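Local coordinates for sensor protein (Shewanella sp. W3-18-1, PDB 3MYF), which probably relays a phosphoryl group in a two-component phosphorelay, as the histidine phosphotransfer (Hpt) domain of a hybrid sensor histidine kinase, at residues A[50-55]-A[80-85]; A[42-47]-A[90-95]; A[31-36]-A[57-62]; A[4-9]-A[24-29]. All coordinates share one frame; numbering follows the deposited sequence.

Contact 1 (A[50-55]-A[80-85])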
# COMPACT_ATOMS: atom_id res chain seq x y z
N ALA A 50 -8.41 -19.33 -4.72
CA ALA A 50 -7.61 -18.83 -3.57
C ALA A 50 -6.94 -17.46 -3.83
O ALA A 50 -6.93 -16.59 -2.97
CB ALA A 50 -6.53 -19.84 -3.18
N THR A 51 -6.32 -17.32 -5.00
CA THR A 51 -5.67 -16.06 -5.38
C THR A 51 -6.68 -14.91 -5.46
O THR A 51 -6.41 -13.77 -5.01
CB THR A 51 -4.97 -16.19 -6.72
OG1 THR A 51 -3.94 -17.18 -6.62
CG2 THR A 51 -4.36 -14.85 -7.13
N MSE A 52 -7.84 -15.20 -6.05
CA MSE A 52 -8.91 -14.21 -6.14
C MSE A 52 -9.33 -13.73 -4.75
O MSE A 52 -9.41 -12.52 -4.51
CB MSE A 52 -10.12 -14.74 -6.92
CG MSE A 52 -11.20 -13.70 -7.16
SE MSE A 52 -10.60 -12.21 -8.28
CE MSE A 52 -10.80 -13.06 -10.05
N LEU A 53 -9.58 -14.66 -3.85
CA LEU A 53 -9.96 -14.32 -2.47
C LEU A 53 -8.92 -13.46 -1.76
O LEU A 53 -9.25 -12.39 -1.24
CB LEU A 53 -10.26 -15.57 -1.64
CG LEU A 53 -10.61 -15.42 -0.14
CD1 LEU A 53 -11.68 -14.33 0.16
CD2 LEU A 53 -11.11 -16.75 0.41
N SER A 54 -7.67 -13.92 -1.74
CA SER A 54 -6.61 -13.18 -1.06
C SER A 54 -6.50 -11.76 -1.59
O SER A 54 -6.40 -10.81 -0.81
CB SER A 54 -5.26 -13.88 -1.19
OG SER A 54 -4.22 -13.04 -0.74
N THR A 55 -6.52 -11.61 -2.92
CA THR A 55 -6.31 -10.27 -3.46
C THR A 55 -7.52 -9.34 -3.27
O THR A 55 -7.34 -8.13 -3.04
CB THR A 55 -5.65 -10.21 -4.90
OG1 THR A 55 -6.48 -9.48 -5.83
CG2 THR A 55 -5.21 -11.57 -5.44
N SER A 80 -17.50 -11.76 0.26
CA SER A 80 -18.52 -12.55 0.95
C SER A 80 -18.88 -13.79 0.13
O SER A 80 -18.90 -14.90 0.64
CB SER A 80 -19.79 -11.72 1.23
OG SER A 80 -19.49 -10.58 2.00
N ALA A 81 -19.16 -13.59 -1.15
CA ALA A 81 -19.49 -14.72 -2.04
C ALA A 81 -18.37 -15.78 -2.13
O ALA A 81 -18.64 -16.98 -2.00
CB ALA A 81 -19.89 -14.22 -3.44
N LEU A 82 -17.13 -15.35 -2.30
CA LEU A 82 -15.99 -16.29 -2.33
C LEU A 82 -15.86 -17.05 -1.02
O LEU A 82 -15.50 -18.23 -1.02
CB LEU A 82 -14.68 -15.56 -2.65
CG LEU A 82 -14.53 -15.05 -4.09
CD1 LEU A 82 -13.32 -14.10 -4.16
CD2 LEU A 82 -14.38 -16.24 -5.07
N LYS A 83 -16.15 -16.38 0.09
CA LYS A 83 -16.06 -17.00 1.41
C LYS A 83 -17.15 -18.06 1.57
O LYS A 83 -16.99 -18.98 2.38
CB LYS A 83 -16.13 -15.97 2.55
CG LYS A 83 -14.87 -15.11 2.69
CD LYS A 83 -14.73 -14.44 4.08
CE LYS A 83 -15.86 -13.45 4.39
NZ LYS A 83 -15.53 -12.52 5.51
N ARG A 84 -18.24 -17.93 0.80
CA ARG A 84 -19.30 -18.95 0.72
C ARG A 84 -19.02 -20.03 -0.34
O ARG A 84 -19.84 -20.92 -0.56
CB ARG A 84 -20.67 -18.30 0.42
CG ARG A 84 -21.08 -17.21 1.40
CD ARG A 84 -22.54 -16.75 1.20
NE ARG A 84 -22.81 -16.13 -0.11
CZ ARG A 84 -22.75 -14.82 -0.37
NH1 ARG A 84 -23.02 -14.38 -1.59
NH2 ARG A 84 -22.41 -13.96 0.58
N GLN A 85 -17.87 -19.93 -0.99
CA GLN A 85 -17.46 -20.88 -2.03
C GLN A 85 -18.26 -20.82 -3.32
O GLN A 85 -18.38 -21.82 -4.04
CB GLN A 85 -17.36 -22.32 -1.50
CG GLN A 85 -16.19 -22.56 -0.55
CD GLN A 85 -14.81 -22.32 -1.19
OE1 GLN A 85 -13.79 -22.34 -0.50
NE2 GLN A 85 -14.77 -22.09 -2.50
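Two antiparallel helices of the Hpt four-helix bundle meet here, with M52 and L53 of helix 49-63 against L82 and K83 of helix 69-83. The backbones come close: the CA atoms of L53 and L82 lie 6.3 Å apart. L82 does most of the touching, and it does so with one branch. Its CD1 methyl reaches M52 CG at 3.7 Å and L53 CA at 3.8 Å. The methyl therefore rests against the backbone of the facing helix as well as its side chains. The L82 side chain crosses that of M52 at about a right angle.

M52, a selenomethionine, offers only the root of its chain. Bends at chi2 (64°) and chi3 (81°) carry its SE end away from L82, and its side chain packs on A43 and L44 of helix 19-46. M52 thus links this pair of helices to a third helix of the bundle. L91 and Q49 also pack against L82.

The outer part of the contact is looser. L53 CD1 meets K83 CG at 4.1 Å, again nearly at a right angle. K83 takes part through its aliphatic stem, and its amine leads away from segment 50-55.

Helix 69-83 ends at K83, within the contact. Q85 has a positive phi (69°) and closes a Schellman motif, with Q85 N bonded to L82 O at 2.9 Å. At the start of helix 49-63, T51 OG1 is hydrogen-bonded to D48 OD2.

Contact 2 (A[42-47]-A[90-95])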
# COMPACT_ATOMS: atom_id res chain seq x y z
N THR A 42 -5.88 -12.23 -13.96
CA THR A 42 -5.27 -13.54 -14.14
C THR A 42 -6.09 -14.61 -13.44
O THR A 42 -6.37 -15.66 -14.02
CB THR A 42 -3.81 -13.57 -13.65
OG1 THR A 42 -3.07 -12.55 -14.33
CG2 THR A 42 -3.14 -14.91 -13.94
N ALA A 43 -6.49 -14.33 -12.20
CA ALA A 43 -7.33 -15.27 -11.43
C ALA A 43 -8.67 -15.54 -12.12
O ALA A 43 -9.17 -16.68 -12.12
CB ALA A 43 -7.52 -14.78 -9.99
N LEU A 44 -9.25 -14.52 -12.75
CA LEU A 44 -10.49 -14.70 -13.51
C LEU A 44 -10.32 -15.69 -14.68
O LEU A 44 -11.15 -16.59 -14.88
CB LEU A 44 -11.04 -13.35 -13.99
CG LEU A 44 -12.34 -13.31 -14.78
CD1 LEU A 44 -13.52 -13.76 -13.88
CD2 LEU A 44 -12.61 -11.93 -15.34
N GLY A 45 -9.25 -15.53 -15.45
CA GLY A 45 -8.96 -16.41 -16.59
C GLY A 45 -8.62 -17.81 -16.15
O GLY A 45 -8.96 -18.80 -16.83
N GLN A 46 -7.94 -17.90 -15.00
CA GLN A 46 -7.43 -19.18 -14.49
C GLN A 46 -8.45 -19.90 -13.61
O GLN A 46 -8.22 -21.05 -13.23
CB GLN A 46 -6.15 -18.98 -13.68
CG GLN A 46 -4.94 -18.55 -14.48
CD GLN A 46 -3.65 -19.12 -13.89
OE1 GLN A 46 -3.24 -20.22 -14.25
NE2 GLN A 46 -3.03 -18.38 -12.98
N ASN A 47 -9.54 -19.22 -13.27
CA ASN A 47 -10.52 -19.75 -12.32
C ASN A 47 -9.82 -20.16 -11.02
O ASN A 47 -9.99 -21.28 -10.52
CB ASN A 47 -11.35 -20.88 -12.95
CG ASN A 47 -12.39 -20.35 -13.93
OD1 ASN A 47 -13.25 -19.57 -13.55
ND2 ASN A 47 -12.31 -20.78 -15.19
N ASP A 90 -18.92 -17.78 -11.45
CA ASP A 90 -20.26 -17.27 -11.20
C ASP A 90 -20.23 -15.80 -10.78
O ASP A 90 -21.27 -15.13 -10.75
CB ASP A 90 -20.97 -18.12 -10.16
CG ASP A 90 -21.33 -19.51 -10.69
OD1 ASP A 90 -21.05 -19.86 -11.87
OD2 ASP A 90 -21.90 -20.27 -9.89
N LEU A 91 -19.04 -15.29 -10.47
CA LEU A 91 -18.88 -13.90 -10.05
C LEU A 91 -18.34 -13.03 -11.16
O LEU A 91 -18.02 -11.86 -10.93
CB LEU A 91 -18.01 -13.80 -8.79
CG LEU A 91 -18.59 -14.37 -7.51
CD1 LEU A 91 -17.50 -14.61 -6.47
CD2 LEU A 91 -19.68 -13.47 -6.95
N GLU A 92 -18.25 -13.59 -12.37
CA GLU A 92 -17.69 -12.85 -13.51
C GLU A 92 -18.32 -11.46 -13.70
O GLU A 92 -17.59 -10.51 -13.90
CB GLU A 92 -17.74 -13.67 -14.82
CG GLU A 92 -17.03 -12.96 -15.99
CD GLU A 92 -17.30 -13.60 -17.35
OE1 GLU A 92 -16.56 -13.28 -18.31
OE2 GLU A 92 -18.25 -14.42 -17.46
N PRO A 93 -19.67 -11.35 -13.64
CA PRO A 93 -20.27 -10.03 -13.80
C PRO A 93 -19.72 -9.00 -12.78
O PRO A 93 -19.33 -7.89 -13.17
CB PRO A 93 -21.77 -10.29 -13.58
CG PRO A 93 -21.95 -11.71 -14.04
CD PRO A 93 -20.72 -12.39 -13.50
N GLU A 94 -19.65 -9.38 -11.51
CA GLU A 94 -19.17 -8.46 -10.45
C GLU A 94 -17.68 -8.20 -10.55
O GLU A 94 -17.21 -7.08 -10.29
CB GLU A 94 -19.51 -8.99 -9.05
CG GLU A 94 -20.99 -9.00 -8.73
CD GLU A 94 -21.68 -10.34 -9.00
OE1 GLU A 94 -21.20 -11.16 -9.82
OE2 GLU A 94 -22.74 -10.55 -8.39
N ILE A 95 -16.91 -9.23 -10.94
CA ILE A 95 -15.46 -9.05 -11.07
C ILE A 95 -15.14 -8.12 -12.24
O ILE A 95 -14.26 -7.23 -12.12
CB ILE A 95 -14.73 -10.40 -11.17
CG1 ILE A 95 -14.83 -11.12 -9.82
CG2 ILE A 95 -13.28 -10.20 -11.61
CD1 ILE A 95 -14.54 -12.64 -9.90
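L44 faces E92 and I95 with its two methyl branches, and the whole contact is made by these three side chains. All of it is van der Waals touching between carbon atoms. CD2 of L44 lies 4.2 Å from CG2 of I95, a contact of two apolar side chains that slide past each other in opposite directions. CD1 of L44 lies 4.2 Å from CG of E92, and here the side chains cross at about a right angle. L44 sends CG anti to its backbone N (chi1 -179°), which turns the fork of methyls toward the start of helix 92-116. E92 gives only its methylene stem to the leucine. The rest of its chain runs on extended, and the residue as a whole is exposed.

Backbone hydrogen bonds mark two helix ends. Q46 N bonds to T42 O at 2.9 Å in the last turn of helix 19-46. T42 OG1 is hydrogen-bonded to E38 O, one turn back. N47 then leaves the helix with a positive phi (52°). On the other side, L91 takes the N-cap position, and I95 N bonds to L91 O at 2.9 Å in the first turn of helix 92-116.

The contact therefore joins the end of one long helix of the Hpt bundle to the beginning of another, with the CA atoms of L44 and E92 7.4 Å apart. V88, in the loop before helix 92-116, packs on both L44 and I95. M52 of helix 49-63 packs on I95, and L91 packs on A81 of helix 69-83.

Contact 3 (A[31-36]-A[57-62])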
# COMPACT_ATOMS: atom_id res chain seq x y z
N ASP A 31 -0.18 2.97 -5.73
CA ASP A 31 1.01 2.18 -6.00
C ASP A 31 0.65 0.69 -6.16
O ASP A 31 1.21 0.00 -7.01
CB ASP A 31 2.06 2.35 -4.90
CG ASP A 31 3.41 1.72 -5.26
OD1 ASP A 31 3.92 1.98 -6.38
OD2 ASP A 31 3.99 0.99 -4.42
N SER A 32 -0.31 0.23 -5.37
CA SER A 32 -0.67 -1.20 -5.30
C SER A 32 -1.68 -1.62 -6.38
O SER A 32 -1.83 -2.80 -6.66
CB SER A 32 -1.26 -1.52 -3.93
OG SER A 32 -2.59 -1.01 -3.83
N LEU A 33 -2.36 -0.66 -7.00
CA LEU A 33 -3.46 -1.00 -7.91
C LEU A 33 -3.06 -1.73 -9.22
O LEU A 33 -3.76 -2.64 -9.63
CB LEU A 33 -4.36 0.21 -8.20
CG LEU A 33 -5.45 0.50 -7.17
CD1 LEU A 33 -6.17 1.80 -7.52
CD2 LEU A 33 -6.44 -0.66 -7.12
N PRO A 34 -1.93 -1.34 -9.87
CA PRO A 34 -1.67 -2.08 -11.11
C PRO A 34 -1.45 -3.59 -10.88
O PRO A 34 -1.99 -4.40 -11.67
CB PRO A 34 -0.43 -1.38 -11.67
CG PRO A 34 -0.58 0.04 -11.16
CD PRO A 34 -1.04 -0.17 -9.75
N GLU A 35 -0.74 -3.95 -9.80
CA GLU A 35 -0.54 -5.36 -9.43
C GLU A 35 -1.85 -6.06 -9.02
O GLU A 35 -2.06 -7.23 -9.36
CB GLU A 35 0.51 -5.48 -8.31
CG GLU A 35 0.64 -6.86 -7.67
CD GLU A 35 1.41 -7.85 -8.53
OE1 GLU A 35 1.61 -7.57 -9.74
OE2 GLU A 35 1.83 -8.90 -8.00
N THR A 36 -2.71 -5.35 -8.30
CA THR A 36 -4.02 -5.89 -7.92
C THR A 36 -4.87 -6.20 -9.15
O THR A 36 -5.48 -7.29 -9.23
CB THR A 36 -4.76 -4.92 -6.99
OG1 THR A 36 -4.07 -4.84 -5.74
CG2 THR A 36 -6.21 -5.39 -6.74
N HIS A 57 -9.61 -9.59 -0.74
CA HIS A 57 -9.58 -9.30 0.69
C HIS A 57 -8.69 -8.09 1.04
O HIS A 57 -9.10 -7.24 1.82
CB HIS A 57 -9.13 -10.53 1.48
CG HIS A 57 -8.98 -10.27 2.94
ND1 HIS A 57 -7.75 -10.21 3.56
CD2 HIS A 57 -9.90 -10.03 3.91
CE1 HIS A 57 -7.92 -9.95 4.85
NE2 HIS A 57 -9.21 -9.85 5.09
N LYS A 58 -7.50 -8.02 0.45
CA LYS A 58 -6.57 -6.94 0.76
C LYS A 58 -7.08 -5.64 0.18
O LYS A 58 -6.97 -4.60 0.82
CB LYS A 58 -5.17 -7.24 0.22
CG LYS A 58 -4.49 -8.39 0.92
CD LYS A 58 -3.30 -8.89 0.13
CE LYS A 58 -2.65 -10.02 0.88
NZ LYS A 58 -1.34 -10.38 0.33
N LEU A 59 -7.64 -5.70 -1.03
CA LEU A 59 -8.27 -4.54 -1.66
C LEU A 59 -9.45 -4.03 -0.85
O LEU A 59 -9.63 -2.81 -0.70
CB LEU A 59 -8.72 -4.86 -3.09
CG LEU A 59 -9.29 -3.72 -3.92
CD1 LEU A 59 -8.36 -2.50 -3.93
CD2 LEU A 59 -9.59 -4.19 -5.33
N HIS A 60 -10.25 -4.97 -0.35
CA HIS A 60 -11.41 -4.63 0.50
C HIS A 60 -10.94 -3.81 1.71
O HIS A 60 -11.54 -2.77 2.03
CB HIS A 60 -12.12 -5.91 0.97
CG HIS A 60 -13.47 -5.68 1.60
ND1 HIS A 60 -14.19 -6.68 2.22
CD2 HIS A 60 -14.22 -4.56 1.70
CE1 HIS A 60 -15.33 -6.19 2.67
NE2 HIS A 60 -15.38 -4.90 2.37
N GLY A 61 -9.88 -4.28 2.36
CA GLY A 61 -9.31 -3.61 3.52
C GLY A 61 -8.97 -2.17 3.19
O GLY A 61 -9.43 -1.25 3.86
N ALA A 62 -8.19 -1.99 2.12
CA ALA A 62 -7.84 -0.65 1.62
C ALA A 62 -9.04 0.23 1.32
O ALA A 62 -9.05 1.40 1.71
CB ALA A 62 -6.94 -0.75 0.40
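Helices 19-46 and 49-63 run antiparallel here and come nearest at T36 and L59, whose CA atoms are 7.7 Å apart. L59 meets helix 19-46 with both methyls of its forked side chain. CG of L59 lies anti to the backbone N (chi1 -175°), and each methyl finds a different partner. CD2 meets CG2 of T36 at 3.9 Å. CD1 meets CD2 of L33 at 4.2 Å, with the two leucine side chains crossing at about a right angle.

T36 makes its contact through the methyl alone. Its chi1 of -67° places CG2 anti to the backbone N, toward the leucine. T36 N bonds to S32 O at 3.2 Å. Just before it the helix is kinked, where the N atoms of P34 and E35 lack bonds to the preceding turn. Proline has no N-H to give.

Segment 57-62 reads H-K-L-H-G, a variant of the Hpt motif H-x-L-K-G with H60 where relatives usually have lysine. In Hpt relatives the first histidine of this sequence accepts the phosphoryl group, so H57 is probably the corresponding residue. L59 is the buried leucine of the sequence and points from the opposite side of the helix into the bundle. There L102 of helix 92-116 touches both L59 and L33, and C75 of helix 69-83 also packs on L59. H60 ND1 is hydrogen-bonded to E79 OE1 on helix 69-83.

The second subunit lies close by. K58 NZ forms a salt bridge with D31 OD1 of that subunit, and A62 packs on M28 of the same neighbour.

Contact 4 (A[4-9]-A[24-29])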
# COMPACT_ATOMS: atom_id res chain seq x y z
N HIS A 4 -19.05 8.58 -6.59
CA HIS A 4 -19.25 7.14 -6.44
C HIS A 4 -17.94 6.38 -6.61
O HIS A 4 -17.77 5.29 -6.05
CB HIS A 4 -20.30 6.62 -7.45
N THR A 5 -17.03 6.95 -7.40
CA THR A 5 -15.74 6.36 -7.70
C THR A 5 -14.73 6.75 -6.63
O THR A 5 -14.10 5.90 -6.03
CB THR A 5 -15.23 6.77 -9.11
OG1 THR A 5 -16.10 6.21 -10.10
CG2 THR A 5 -13.81 6.27 -9.37
N LEU A 6 -14.59 8.06 -6.40
CA LEU A 6 -13.68 8.55 -5.37
C LEU A 6 -14.26 9.82 -4.75
O LEU A 6 -14.63 10.74 -5.46
CB LEU A 6 -12.28 8.83 -5.95
CG LEU A 6 -11.23 9.53 -5.08
CD1 LEU A 6 -10.91 8.76 -3.82
CD2 LEU A 6 -9.96 9.81 -5.88
N ASN A 7 -14.34 9.82 -3.42
CA ASN A 7 -14.90 10.91 -2.65
C ASN A 7 -13.87 11.40 -1.64
O ASN A 7 -13.74 10.84 -0.54
CB ASN A 7 -16.20 10.45 -1.97
CG ASN A 7 -16.89 11.56 -1.17
OD1 ASN A 7 -16.25 12.53 -0.75
ND2 ASN A 7 -18.19 11.40 -0.95
N TRP A 8 -13.14 12.45 -2.02
CA TRP A 8 -12.07 13.03 -1.20
C TRP A 8 -12.52 13.35 0.22
O TRP A 8 -11.80 13.08 1.19
CB TRP A 8 -11.48 14.27 -1.90
CG TRP A 8 -10.60 15.14 -1.05
CD1 TRP A 8 -10.86 16.43 -0.67
CD2 TRP A 8 -9.33 14.80 -0.48
NE1 TRP A 8 -9.83 16.91 0.10
CE2 TRP A 8 -8.88 15.93 0.23
CE3 TRP A 8 -8.53 13.64 -0.50
CZ2 TRP A 8 -7.66 15.94 0.92
CZ3 TRP A 8 -7.32 13.66 0.18
CH2 TRP A 8 -6.89 14.80 0.88
N ASP A 9 -13.72 13.92 0.35
CA ASP A 9 -14.26 14.31 1.65
C ASP A 9 -14.54 13.11 2.54
O ASP A 9 -14.31 13.16 3.76
CB ASP A 9 -15.51 15.18 1.47
CG ASP A 9 -15.16 16.63 1.19
OD1 ASP A 9 -14.19 17.14 1.79
OD2 ASP A 9 -15.86 17.27 0.38
N GLU A 24 -1.67 10.01 1.94
CA GLU A 24 -0.70 8.92 1.98
C GLU A 24 -1.37 7.58 1.70
O GLU A 24 -0.83 6.76 0.96
CB GLU A 24 0.08 8.89 3.30
CG GLU A 24 1.07 7.72 3.45
CD GLU A 24 2.08 7.58 2.30
OE1 GLU A 24 2.53 8.59 1.71
OE2 GLU A 24 2.45 6.43 1.98
N MSE A 25 -2.56 7.38 2.27
CA MSE A 25 -3.37 6.20 2.00
C MSE A 25 -3.70 6.10 0.52
O MSE A 25 -3.66 5.02 -0.06
CB MSE A 25 -4.68 6.21 2.80
CG MSE A 25 -4.50 6.50 4.26
SE MSE A 25 -5.35 5.16 5.35
CE MSE A 25 -4.38 3.63 4.62
N LEU A 26 -4.02 7.24 -0.09
CA LEU A 26 -4.35 7.25 -1.51
C LEU A 26 -3.11 6.93 -2.34
O LEU A 26 -3.20 6.21 -3.34
CB LEU A 26 -4.98 8.59 -1.91
CG LEU A 26 -6.44 8.81 -1.47
CD1 LEU A 26 -6.93 10.19 -1.88
CD2 LEU A 26 -7.39 7.72 -1.99
N LYS A 27 -1.95 7.41 -1.87
CA LYS A 27 -0.66 7.07 -2.51
C LYS A 27 -0.42 5.55 -2.46
O LYS A 27 -0.04 4.95 -3.48
CB LYS A 27 0.51 7.82 -1.87
CG LYS A 27 0.69 9.27 -2.33
CD LYS A 27 1.74 10.00 -1.52
CE LYS A 27 1.94 11.45 -2.02
NZ LYS A 27 2.87 12.24 -1.17
N MSE A 28 -0.65 4.95 -1.29
CA MSE A 28 -0.40 3.52 -1.09
C MSE A 28 -1.34 2.68 -1.92
O MSE A 28 -0.94 1.66 -2.48
CB MSE A 28 -0.51 3.14 0.40
CG MSE A 28 0.49 3.85 1.32
SE MSE A 28 0.55 3.06 3.10
CE MSE A 28 1.14 4.56 4.17
N LEU A 29 -2.61 3.10 -2.01
CA LEU A 29 -3.58 2.40 -2.84
C LEU A 29 -3.15 2.43 -4.31
O LEU A 29 -3.09 1.39 -4.95
CB LEU A 29 -4.98 3.00 -2.66
CG LEU A 29 -6.12 2.43 -3.50
CD1 LEU A 29 -6.35 0.98 -3.05
CD2 LEU A 29 -7.37 3.23 -3.33
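L26 reaches from helix 19-46 toward L6 and W8, and its side chain joins the two segments. From CB the chain leads inward, with CG anti to the carbonyl carbon (chi1 -75°). CB and CG serve as the stem, and the two methyls make the contacts with segment 4-9. CD1 goes to the six-membered ring of W8. It lies 4.0 Å from W8 CE3 and 4.1 Å from W8 CZ3, at the ring edge and near the ring plane. The indole therefore offers its rim to L26 and not a face. CD2 turns to the other partner and lies 4.1 Å from CD1 of L6. Outside the two segments, C66 packs on L26.

L6 sits in an extended part of the chain just ahead of helix 8-14, and its side chain also touches A108 and V112 of helix 92-116. W8 opens the short helix. N7 is its N-cap, with N7 OD1 hydrogen-bonded to L10 N. The W8 ring further packs on S19, L23 and L116. In segment 24-29, M25 and M28 pack against M28 and M25 of the second subunit.

The arrangement ties the N-terminal segment to two long helices. It is that of a short N-terminal helix packed at one end of an Hpt four-helix bundle, as in some relatives such as the ArcB Hpt domain, which has short extra helices beside its bundle.

Contact 3 is the most central, about 6 Å from the chain centre to its own centre, and is buried. Contacts 1 and 2 lie near one end of the bundle, contact 4 on the opposite side of the centre, and all three are partly buried. Helix 19-46 serves contacts 2, 3 and 4, while helix 49-63 serves contacts 1 and 3. All four rest on apolar touching, but 1 and 2 also use the aliphatic stems of charged residues near the surface. Contacts 1 and 2 touch through M52, whereas contacts 1 and 4 stay about 9 Å apart between nearest atoms. L29 bridges contacts 4 and 3 by touching L59 and A62. Only contacts 3 and 4 also meet the second subunit.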